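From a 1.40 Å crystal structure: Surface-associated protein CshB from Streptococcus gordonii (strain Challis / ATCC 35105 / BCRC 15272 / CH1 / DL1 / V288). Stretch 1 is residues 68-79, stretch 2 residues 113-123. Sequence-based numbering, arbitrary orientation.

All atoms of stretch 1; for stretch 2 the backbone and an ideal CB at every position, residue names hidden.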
# COMPACT_ATOMS: atom_id res chain seq x y z
N ALA A 68 15.44 -19.82 18.58
CA ALA A 68 15.44 -19.06 17.32
C ALA A 68 16.16 -17.73 17.49
O ALA A 68 16.08 -17.12 18.54
CB ALA A 68 14.03 -18.84 16.84
N GLU A 69 16.80 -17.28 16.44
CA GLU A 69 17.58 -16.04 16.40
C GLU A 69 16.96 -15.11 15.34
O GLU A 69 16.35 -15.60 14.37
CB GLU A 69 19.05 -16.30 16.04
CG GLU A 69 19.81 -17.09 17.09
CD GLU A 69 21.23 -17.45 16.66
OE1 GLU A 69 21.98 -16.52 16.30
OE2 GLU A 69 21.57 -18.65 16.65
N ASN A 70 17.12 -13.81 15.51
CA ASN A 70 16.77 -12.83 14.47
C ASN A 70 17.50 -13.17 13.18
O ASN A 70 18.70 -13.49 13.23
CB ASN A 70 17.06 -11.41 14.90
CG ASN A 70 16.10 -10.94 15.98
OD1 ASN A 70 15.05 -11.54 16.22
ND2 ASN A 70 16.45 -9.79 16.54
N GLY A 71 16.83 -13.08 12.06
CA GLY A 71 17.56 -13.25 10.80
C GLY A 71 16.60 -13.24 9.64
O GLY A 71 15.49 -12.72 9.71
N PHE A 72 17.08 -13.72 8.48
CA PHE A 72 16.27 -13.75 7.26
C PHE A 72 15.20 -14.84 7.28
O PHE A 72 15.42 -15.90 7.92
CB PHE A 72 17.21 -13.98 6.07
CG PHE A 72 18.22 -12.86 5.90
CD1 PHE A 72 17.78 -11.64 5.47
CD2 PHE A 72 19.58 -13.07 6.11
CE1 PHE A 72 18.66 -10.59 5.29
CE2 PHE A 72 20.46 -12.01 5.91
CZ PHE A 72 19.99 -10.78 5.55
N LEU A 73 14.14 -14.60 6.53
CA LEU A 73 13.23 -15.71 6.17
C LEU A 73 14.06 -16.84 5.53
O LEU A 73 14.92 -16.53 4.70
CB LEU A 73 12.16 -15.21 5.25
CG LEU A 73 11.23 -14.14 5.82
CD1 LEU A 73 10.36 -13.50 4.72
CD2 LEU A 73 10.37 -14.73 6.91
N THR A 74 13.76 -18.09 5.89
CA THR A 74 14.57 -19.20 5.39
C THR A 74 14.30 -19.41 3.91
O THR A 74 15.11 -20.13 3.29
CB THR A 74 14.37 -20.50 6.19
OG1 THR A 74 13.11 -21.09 5.84
CG2 THR A 74 14.44 -20.29 7.68
N SER A 75 13.24 -18.88 3.35
CA SER A 75 12.93 -18.89 1.91
C SER A 75 13.70 -17.82 1.14
O SER A 75 13.66 -17.83 -0.10
CB SER A 75 11.48 -18.77 1.71
OG SER A 75 10.99 -17.59 2.40
N ALA A 76 14.29 -16.84 1.80
CA ALA A 76 15.03 -15.76 1.11
C ALA A 76 16.38 -16.27 0.63
O ALA A 76 17.04 -16.99 1.32
CB ALA A 76 15.19 -14.56 2.04
N PRO A 77 16.87 -15.73 -0.51
CA PRO A 77 18.22 -16.08 -0.97
C PRO A 77 19.36 -15.63 -0.05
O PRO A 77 20.39 -16.26 0.04
CB PRO A 77 18.36 -15.33 -2.28
CG PRO A 77 17.35 -14.20 -2.22
CD PRO A 77 16.19 -14.75 -1.37
N TYR A 78 19.07 -14.61 0.78
CA TYR A 78 20.05 -14.09 1.75
C TYR A 78 20.37 -15.11 2.80
O TYR A 78 21.47 -15.11 3.37
CB TYR A 78 19.47 -12.90 2.54
CG TYR A 78 19.21 -11.65 1.79
CD1 TYR A 78 20.18 -11.08 0.98
CD2 TYR A 78 18.02 -10.97 1.91
CE1 TYR A 78 19.97 -9.88 0.33
CE2 TYR A 78 17.80 -9.76 1.30
CZ TYR A 78 18.74 -9.26 0.41
OH TYR A 78 18.51 -8.06 -0.17
N TYR A 79 19.39 -15.97 3.16
CA TYR A 79 19.51 -16.84 4.32
C TYR A 79 20.71 -17.78 4.17
O TYR A 79 20.80 -18.55 3.20
CB TYR A 79 18.21 -17.63 4.59
CG TYR A 79 18.24 -18.53 5.80
CD1 TYR A 79 18.06 -18.03 7.08
CD2 TYR A 79 18.48 -19.88 5.67
CE1 TYR A 79 18.09 -18.89 8.18
CE2 TYR A 79 18.56 -20.72 6.76
CZ TYR A 79 18.33 -20.23 8.00
OH TYR A 79 18.40 -21.14 9.03
N UNK A 113 14.76 -0.00 13.12
CA UNK A 113 14.63 -0.88 11.94
C UNK A 113 15.63 -2.04 11.99
O UNK A 113 16.51 -2.05 12.76
CB UNK A 113 14.84 -0.08 10.65
N UNK A 114 15.38 -3.01 11.13
CA UNK A 114 16.25 -4.20 10.91
C UNK A 114 16.52 -4.07 9.41
O UNK A 114 15.74 -4.60 8.66
CB UNK A 114 15.61 -5.53 11.30
N UNK A 115 17.57 -3.33 9.02
CA UNK A 115 17.69 -2.79 7.68
C UNK A 115 18.05 -3.64 6.47
O UNK A 115 18.82 -3.23 5.68
CB UNK A 115 18.74 -1.68 7.76
N UNK A 116 17.46 -4.83 6.43
CA UNK A 116 17.45 -5.61 5.18
C UNK A 116 16.03 -6.11 4.99
O UNK A 116 15.31 -6.36 5.96
CB UNK A 116 18.45 -6.77 5.21
N UNK A 117 15.65 -6.36 3.76
CA UNK A 117 14.35 -6.98 3.45
C UNK A 117 14.36 -8.49 3.78
O UNK A 117 15.38 -9.14 3.78
CB UNK A 117 14.00 -6.77 1.97
N UNK A 118 13.16 -9.00 3.99
CA UNK A 118 12.89 -10.45 3.99
C UNK A 118 13.39 -11.12 5.26
O UNK A 118 14.25 -12.01 5.24
CB UNK A 118 13.54 -11.11 2.77
N UNK A 119 12.81 -10.72 6.40
CA UNK A 119 13.30 -11.11 7.74
C UNK A 119 12.18 -11.53 8.67
O UNK A 119 11.02 -11.31 8.42
CB UNK A 119 14.07 -9.95 8.38
N UNK A 120 12.59 -12.12 9.77
CA UNK A 120 11.72 -12.55 10.89
C UNK A 120 12.55 -12.26 12.14
O UNK A 120 13.60 -12.89 12.39
CB UNK A 120 11.31 -14.02 10.80
N UNK A 121 12.13 -11.22 12.86
CA UNK A 121 12.97 -10.68 13.96
C UNK A 121 12.09 -10.17 15.08
O UNK A 121 10.89 -9.89 14.87
CB UNK A 121 13.88 -9.56 13.46
N UNK A 122 12.71 -9.89 16.22
CA UNK A 122 11.99 -9.19 17.30
C UNK A 122 12.97 -8.63 18.30
O UNK A 122 14.18 -8.93 18.28
CB UNK A 122 11.00 -10.12 18.00
N UNK A 123 12.44 -7.79 19.14
CA UNK A 123 13.19 -7.15 20.24
C UNK A 123 12.27 -7.03 21.44
O UNK A 123 11.09 -6.67 21.26
CB UNK A 123 13.73 -5.78 19.83

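At position 113 nothing of stretch 1 lies within 5.5 Å of the ideal CB, so the visible atoms set no preference; the residue is Val113. Position 114 has CA-to-CB pointing toward stretch 1, yet again with nothing within 5.5 Å. A short side chain would stop short, whereas a long or aromatic one could reach. Tyr114 does so, bringing its OH to 3.4 Å from Asn70 C; the approach of OH to Gly71 N, also 3.4 Å, has too poor an angle for a hydrogen bond. At 115 the CB is out of reach; it is Pro115.

Position 116 points toward an aromatic pocket, its ideal CB 3.8 Å from Phe72 CE1 and 5.0 Å from Tyr78 CE2. Leucine, isoleucine or methionine would suit. Met116 packs CB at the edge of the Phe72 ring and lays CE over one face of Tyr78, 3.9 Å from the ring centroid and 21° off the normal, a CH-pi contact.

At 117 the CB points sideways, 4.9 Å from Tyr78 CE2, so a polar or small residue would be tolerated. Asn117 uses water: water 3 lies 3.1 Å from Asn117 ND2 and 3.0 Å from Tyr78 OH, hydrogen-bonded to both.

Position 118 has phi/psi of 75/63, a left-handed conformation favouring glycine, asparagine or aspartate. Its ideal CB is 3.9 Å from Ala76 CB and 4.4 Å from Leu73 CD1, so a small side chain fits readily. Ser118 is deposited; its backbone O accepts from Leu73 N at 2.9 Å.

From 119 the backbone is extended. The ideal CB of 119 points away overall but sits 3.4 Å from Gly71 O, and beta-branched residues suit such a strand. Thr119 places CG2 3.9 Å from Phe72 CD1.

Position 120 pairs antiparallel with Gly71: its N donates to Gly71 O at 3.0 Å and its O accepts from Gly71 N at 3.3 Å. Its ideal CB is 4.1 Å from Leu73 CD2, compatible with apolar or mid-sized polar groups. Asn120 packs CB against Leu73 CD2 at 4.0 Å, its amide being bonded elsewhere in the structure.

At 121 the ideal CB, 3.6 Å from Asn70 OD1, points sideways; many residues would do. Trp121 leads its indole away.

Asn70 clasps the backbone of 122: the N of 122 donates to Asn70 OD1 at 2.9 Å, while Asn70 ND2 donates to the O of 122 at 3.0 Å. Neither bond needs a side chain at 122, so many residues could serve; it is Gly122. At 123 stretch 1 leaves the ideal CB free; beta-branched residues suit the extended backbone, and it is Val123.

Stretch 2 (113-123) VYPMNSTNWGV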
# COMPACT_ATOMS: atom_id res chain seq x y z
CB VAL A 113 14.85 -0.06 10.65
CG1 VAL A 113 13.76 0.98 10.42
CG2 VAL A 113 16.23 0.60 10.63
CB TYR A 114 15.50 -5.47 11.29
CG TYR A 114 16.34 -6.70 11.46
CD1 TYR A 114 17.33 -6.77 12.42
CD2 TYR A 114 16.09 -7.82 10.70
CE1 TYR A 114 18.05 -7.92 12.61
CE2 TYR A 114 16.81 -8.97 10.86
CZ TYR A 114 17.79 -9.03 11.83
OH TYR A 114 18.48 -10.16 12.01
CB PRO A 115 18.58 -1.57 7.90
CG PRO A 115 19.53 -2.05 8.92
CD PRO A 115 18.67 -2.87 9.87
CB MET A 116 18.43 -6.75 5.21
CG MET A 116 19.84 -6.23 5.38
SD MET A 116 20.62 -5.93 3.84
CE MET A 116 20.73 -7.59 3.12
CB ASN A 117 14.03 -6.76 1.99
CG ASN A 117 14.01 -5.27 1.71
OD1 ASN A 117 13.21 -4.56 2.32
ND2 ASN A 117 14.87 -4.83 0.78
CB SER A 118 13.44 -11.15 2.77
OG SER A 118 12.98 -10.45 1.61
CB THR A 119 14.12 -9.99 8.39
OG1 THR A 119 13.22 -8.92 8.68
CG2 THR A 119 15.27 -9.54 7.52
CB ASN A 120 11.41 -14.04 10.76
CG ASN A 120 10.65 -14.63 11.92
OD1 ASN A 120 9.80 -14.01 12.52
ND2 ASN A 120 10.87 -15.93 12.16
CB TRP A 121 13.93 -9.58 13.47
CG TRP A 121 13.28 -8.34 12.99
CD1 TRP A 121 12.79 -8.08 11.74
CD2 TRP A 121 13.10 -7.09 13.68
NE1 TRP A 121 12.39 -6.78 11.60
CE2 TRP A 121 12.57 -6.14 12.79
CE3 TRP A 121 13.43 -6.67 14.97
CZ2 TRP A 121 12.32 -4.81 13.14
CZ3 TRP A 121 13.16 -5.36 15.33
CH2 TRP A 121 12.62 -4.46 14.43
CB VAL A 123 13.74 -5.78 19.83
CG1 VAL A 123 12.68 -4.80 19.35
CG2 VAL A 123 14.66 -5.25 20.94
O HOH W 1 14.45 -15.53 12.40
O HOH W 2 17.75 -6.02 1.69
O HOH W 3 15.83 -7.10 -1.09
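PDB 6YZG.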